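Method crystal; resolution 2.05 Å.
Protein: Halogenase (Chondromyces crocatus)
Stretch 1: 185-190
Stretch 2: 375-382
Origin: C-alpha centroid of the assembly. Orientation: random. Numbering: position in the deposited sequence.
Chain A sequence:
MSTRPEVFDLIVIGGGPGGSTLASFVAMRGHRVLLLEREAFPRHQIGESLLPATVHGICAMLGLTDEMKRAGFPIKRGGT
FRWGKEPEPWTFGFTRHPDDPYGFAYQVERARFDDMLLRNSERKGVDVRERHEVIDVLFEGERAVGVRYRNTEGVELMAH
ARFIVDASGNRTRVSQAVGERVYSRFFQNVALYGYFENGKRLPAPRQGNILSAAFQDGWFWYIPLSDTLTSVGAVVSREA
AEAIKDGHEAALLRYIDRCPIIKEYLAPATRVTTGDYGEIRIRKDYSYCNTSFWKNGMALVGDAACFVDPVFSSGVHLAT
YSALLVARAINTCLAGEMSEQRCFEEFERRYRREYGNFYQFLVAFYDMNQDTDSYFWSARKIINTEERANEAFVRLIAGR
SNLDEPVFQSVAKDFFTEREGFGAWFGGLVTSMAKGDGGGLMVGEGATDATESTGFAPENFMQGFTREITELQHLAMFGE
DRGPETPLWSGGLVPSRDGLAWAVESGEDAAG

Stretch 1 (185-190) RFFQNV
Stretch 2 (375-382) YFWSARKI

How do the two backbones lie? Residues 185-190 run as a turn-rich loop, with Phe 186 at phi/psi -74/-53 and Gln 188 at -89/69, entering a strand at Asn 189 (-123/159). Residues 375-378 are helical, and Arg 380 departs at -115/63. The CA atoms of Phe 186 and Arg 380 lie 6.6 Å apart, those of Asn 189 and Phe 376 9.3 Å, so sequence advances in opposite senses across the contact, which buries 262 Å² in all.

What holds the long side chain of Arg 380? Its CB points sideways, but chi1 m (-73°), chi2 t (150°) and chi3 t (-176°) extend the chain, and chi4 of 80° turns the guanidinium, so its end reaches Gln 188 and Asn 189. Arg 380 NH1 donates to Phe 376 O at 3.0 Å, fastening the group to the helical part of its own stretch. Arg 380 NH2 gives Gln 188 O a weak hydrogen bond of 3.1 Å, bent to 129°.

Where does Asn 189 fit? With chi1 m (-48°) and chi2 150°, its amide lies at the guanidinium edge and near the Phe 376 ring, whose chi1 is t (179°) and chi2 99°. The modelled amide is probably turned over, leaving its pairing with the guanidinium open.

What does the t rotamer of Phe 186 achieve? CA-to-CB points sideways, but chi1 of -168° and chi2 of 84° bring the end of the ring nearer the other stretch, placing Arg 380 CG over one face. The ring packs on the aliphatic base of Arg 380, with Phe 186 CZ 3.8 Å from Arg 380 CB, and also meets its backbone, with Phe 186 CZ 3.7 Å from Arg 380 C. Nearby, water 1 lies 2.9 Å from Phe 186 O and 3.2 Å from Ala 379 O, between the two backbones.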

# COMPACT_ATOMS: atom_id res chain seq x y z
N ARG A 185 0.74 -16.63 -0.55
CA ARG A 185 1.46 -17.53 0.37
C ARG A 185 2.90 -17.06 0.67
O ARG A 185 3.50 -17.48 1.66
CB ARG A 185 1.43 -18.97 -0.16
CG ARG A 185 0.02 -19.51 -0.25
CD ARG A 185 -0.04 -21.00 -0.61
NE ARG A 185 -1.18 -21.27 -1.49
CZ ARG A 185 -2.45 -21.36 -1.10
NH1 ARG A 185 -2.80 -21.20 0.18
NH2 ARG A 185 -3.40 -21.60 -2.01
N PHE A 186 3.43 -16.18 -0.16
CA PHE A 186 4.78 -15.65 0.04
C PHE A 186 4.85 -14.65 1.18
O PHE A 186 5.69 -14.77 2.05
CB PHE A 186 5.32 -15.01 -1.24
CG PHE A 186 6.80 -14.70 -1.18
CD1 PHE A 186 7.73 -15.69 -1.48
CD2 PHE A 186 7.25 -13.44 -0.79
CE1 PHE A 186 9.11 -15.41 -1.40
CE2 PHE A 186 8.61 -13.16 -0.69
CZ PHE A 186 9.54 -14.15 -1.01
N PHE A 187 3.98 -13.63 1.14
CA PHE A 187 3.98 -12.57 2.13
C PHE A 187 3.08 -12.92 3.32
O PHE A 187 2.21 -12.16 3.71
CB PHE A 187 3.57 -11.24 1.48
CG PHE A 187 4.47 -10.82 0.35
CD1 PHE A 187 5.72 -10.26 0.61
CD2 PHE A 187 4.09 -11.00 -0.96
CE1 PHE A 187 6.57 -9.89 -0.43
CE2 PHE A 187 4.91 -10.62 -2.01
CZ PHE A 187 6.16 -10.04 -1.73
N GLN A 188 3.33 -14.09 3.90
CA GLN A 188 2.56 -14.61 5.02
C GLN A 188 3.19 -14.10 6.31
O GLN A 188 3.79 -14.86 7.08
CB GLN A 188 2.55 -16.13 4.98
CG GLN A 188 1.40 -16.80 5.70
CD GLN A 188 1.25 -18.26 5.31
OE1 GLN A 188 1.00 -18.58 4.15
NE2 GLN A 188 1.44 -19.16 6.28
N ASN A 189 3.06 -12.79 6.52
CA ASN A 189 3.76 -12.08 7.57
C ASN A 189 2.76 -11.36 8.47
O ASN A 189 1.61 -11.13 8.08
CB ASN A 189 4.71 -11.02 6.98
CG ASN A 189 5.58 -11.55 5.85
OD1 ASN A 189 5.96 -10.80 4.94
ND2 ASN A 189 5.92 -12.84 5.90
N VAL A 190 3.20 -11.04 9.69
CA VAL A 190 2.45 -10.20 10.60
C VAL A 190 3.34 -9.02 11.00
O VAL A 190 4.53 -9.19 11.26
CB VAL A 190 1.97 -10.97 11.85
CG1 VAL A 190 1.07 -12.12 11.44
CG2 VAL A 190 3.16 -11.50 12.63
N TYR A 375 14.93 -19.07 9.84
CA TYR A 375 13.76 -19.75 9.29
C TYR A 375 12.93 -18.79 8.42
O TYR A 375 12.53 -19.17 7.33
CB TYR A 375 12.92 -20.43 10.39
CG TYR A 375 11.52 -20.82 9.94
CD1 TYR A 375 11.31 -21.65 8.82
CD2 TYR A 375 10.40 -20.34 10.62
CE1 TYR A 375 10.02 -21.99 8.40
CE2 TYR A 375 9.11 -20.68 10.21
CZ TYR A 375 8.93 -21.50 9.10
OH TYR A 375 7.63 -21.82 8.72
N PHE A 376 12.74 -17.56 8.89
CA PHE A 376 11.96 -16.53 8.18
C PHE A 376 12.50 -16.28 6.77
O PHE A 376 11.77 -16.41 5.79
CB PHE A 376 11.90 -15.24 9.02
CG PHE A 376 11.14 -14.09 8.37
CD1 PHE A 376 9.82 -13.82 8.73
CD2 PHE A 376 11.75 -13.26 7.42
CE1 PHE A 376 9.11 -12.75 8.14
CE2 PHE A 376 11.05 -12.19 6.82
CZ PHE A 376 9.74 -11.94 7.19
N TRP A 377 13.79 -15.96 6.66
CA TRP A 377 14.38 -15.68 5.35
C TRP A 377 14.53 -16.91 4.46
O TRP A 377 14.31 -16.82 3.24
CB TRP A 377 15.70 -14.91 5.49
CG TRP A 377 15.47 -13.61 6.15
CD1 TRP A 377 15.70 -13.30 7.46
CD2 TRP A 377 14.89 -12.45 5.55
NE1 TRP A 377 15.32 -12.01 7.71
CE2 TRP A 377 14.82 -11.46 6.55
CE3 TRP A 377 14.44 -12.14 4.26
CZ2 TRP A 377 14.31 -10.18 6.31
CZ3 TRP A 377 13.93 -10.87 4.02
CH2 TRP A 377 13.87 -9.91 5.05
N SER A 378 14.86 -18.06 5.04
CA SER A 378 14.99 -19.29 4.24
C SER A 378 13.67 -19.70 3.56
O SER A 378 13.68 -20.28 2.48
CB SER A 378 15.52 -20.45 5.08
OG SER A 378 14.53 -20.88 6.01
N ALA A 379 12.54 -19.38 4.20
CA ALA A 379 11.22 -19.67 3.63
C ALA A 379 10.71 -18.58 2.67
O ALA A 379 9.64 -18.73 2.07
CB ALA A 379 10.21 -19.89 4.74
N ARG A 380 11.45 -17.48 2.55
CA ARG A 380 11.09 -16.40 1.64
C ARG A 380 12.12 -16.23 0.53
O ARG A 380 12.77 -15.19 0.38
CB ARG A 380 10.80 -15.11 2.41
CG ARG A 380 9.47 -15.20 3.17
CD ARG A 380 9.47 -14.38 4.43
NE ARG A 380 8.23 -14.54 5.21
CZ ARG A 380 7.95 -15.55 6.02
NH1 ARG A 380 8.83 -16.53 6.19
NH2 ARG A 380 6.80 -15.59 6.68
N LYS A 381 12.24 -17.30 -0.26
CA LYS A 381 13.18 -17.38 -1.37
C LYS A 381 12.45 -17.68 -2.67
O LYS A 381 11.39 -18.30 -2.66
CB LYS A 381 14.26 -18.44 -1.09
CG LYS A 381 15.24 -18.07 0.05
CD LYS A 381 16.10 -16.83 -0.25
CE LYS A 381 16.63 -16.12 1.01
NZ LYS A 381 15.68 -15.05 1.58
N ILE A 382 13.02 -17.23 -3.78
CA ILE A 382 12.45 -17.51 -5.10
C ILE A 382 12.49 -19.01 -5.35
O ILE A 382 13.51 -19.66 -5.11
CB ILE A 382 13.17 -16.72 -6.21
CG1 ILE A 382 12.67 -15.27 -6.21
CG2 ILE A 382 12.97 -17.38 -7.58
CD1 ILE A 382 13.50 -14.32 -7.07
O HOH W 1 6.77 -17.43 2.25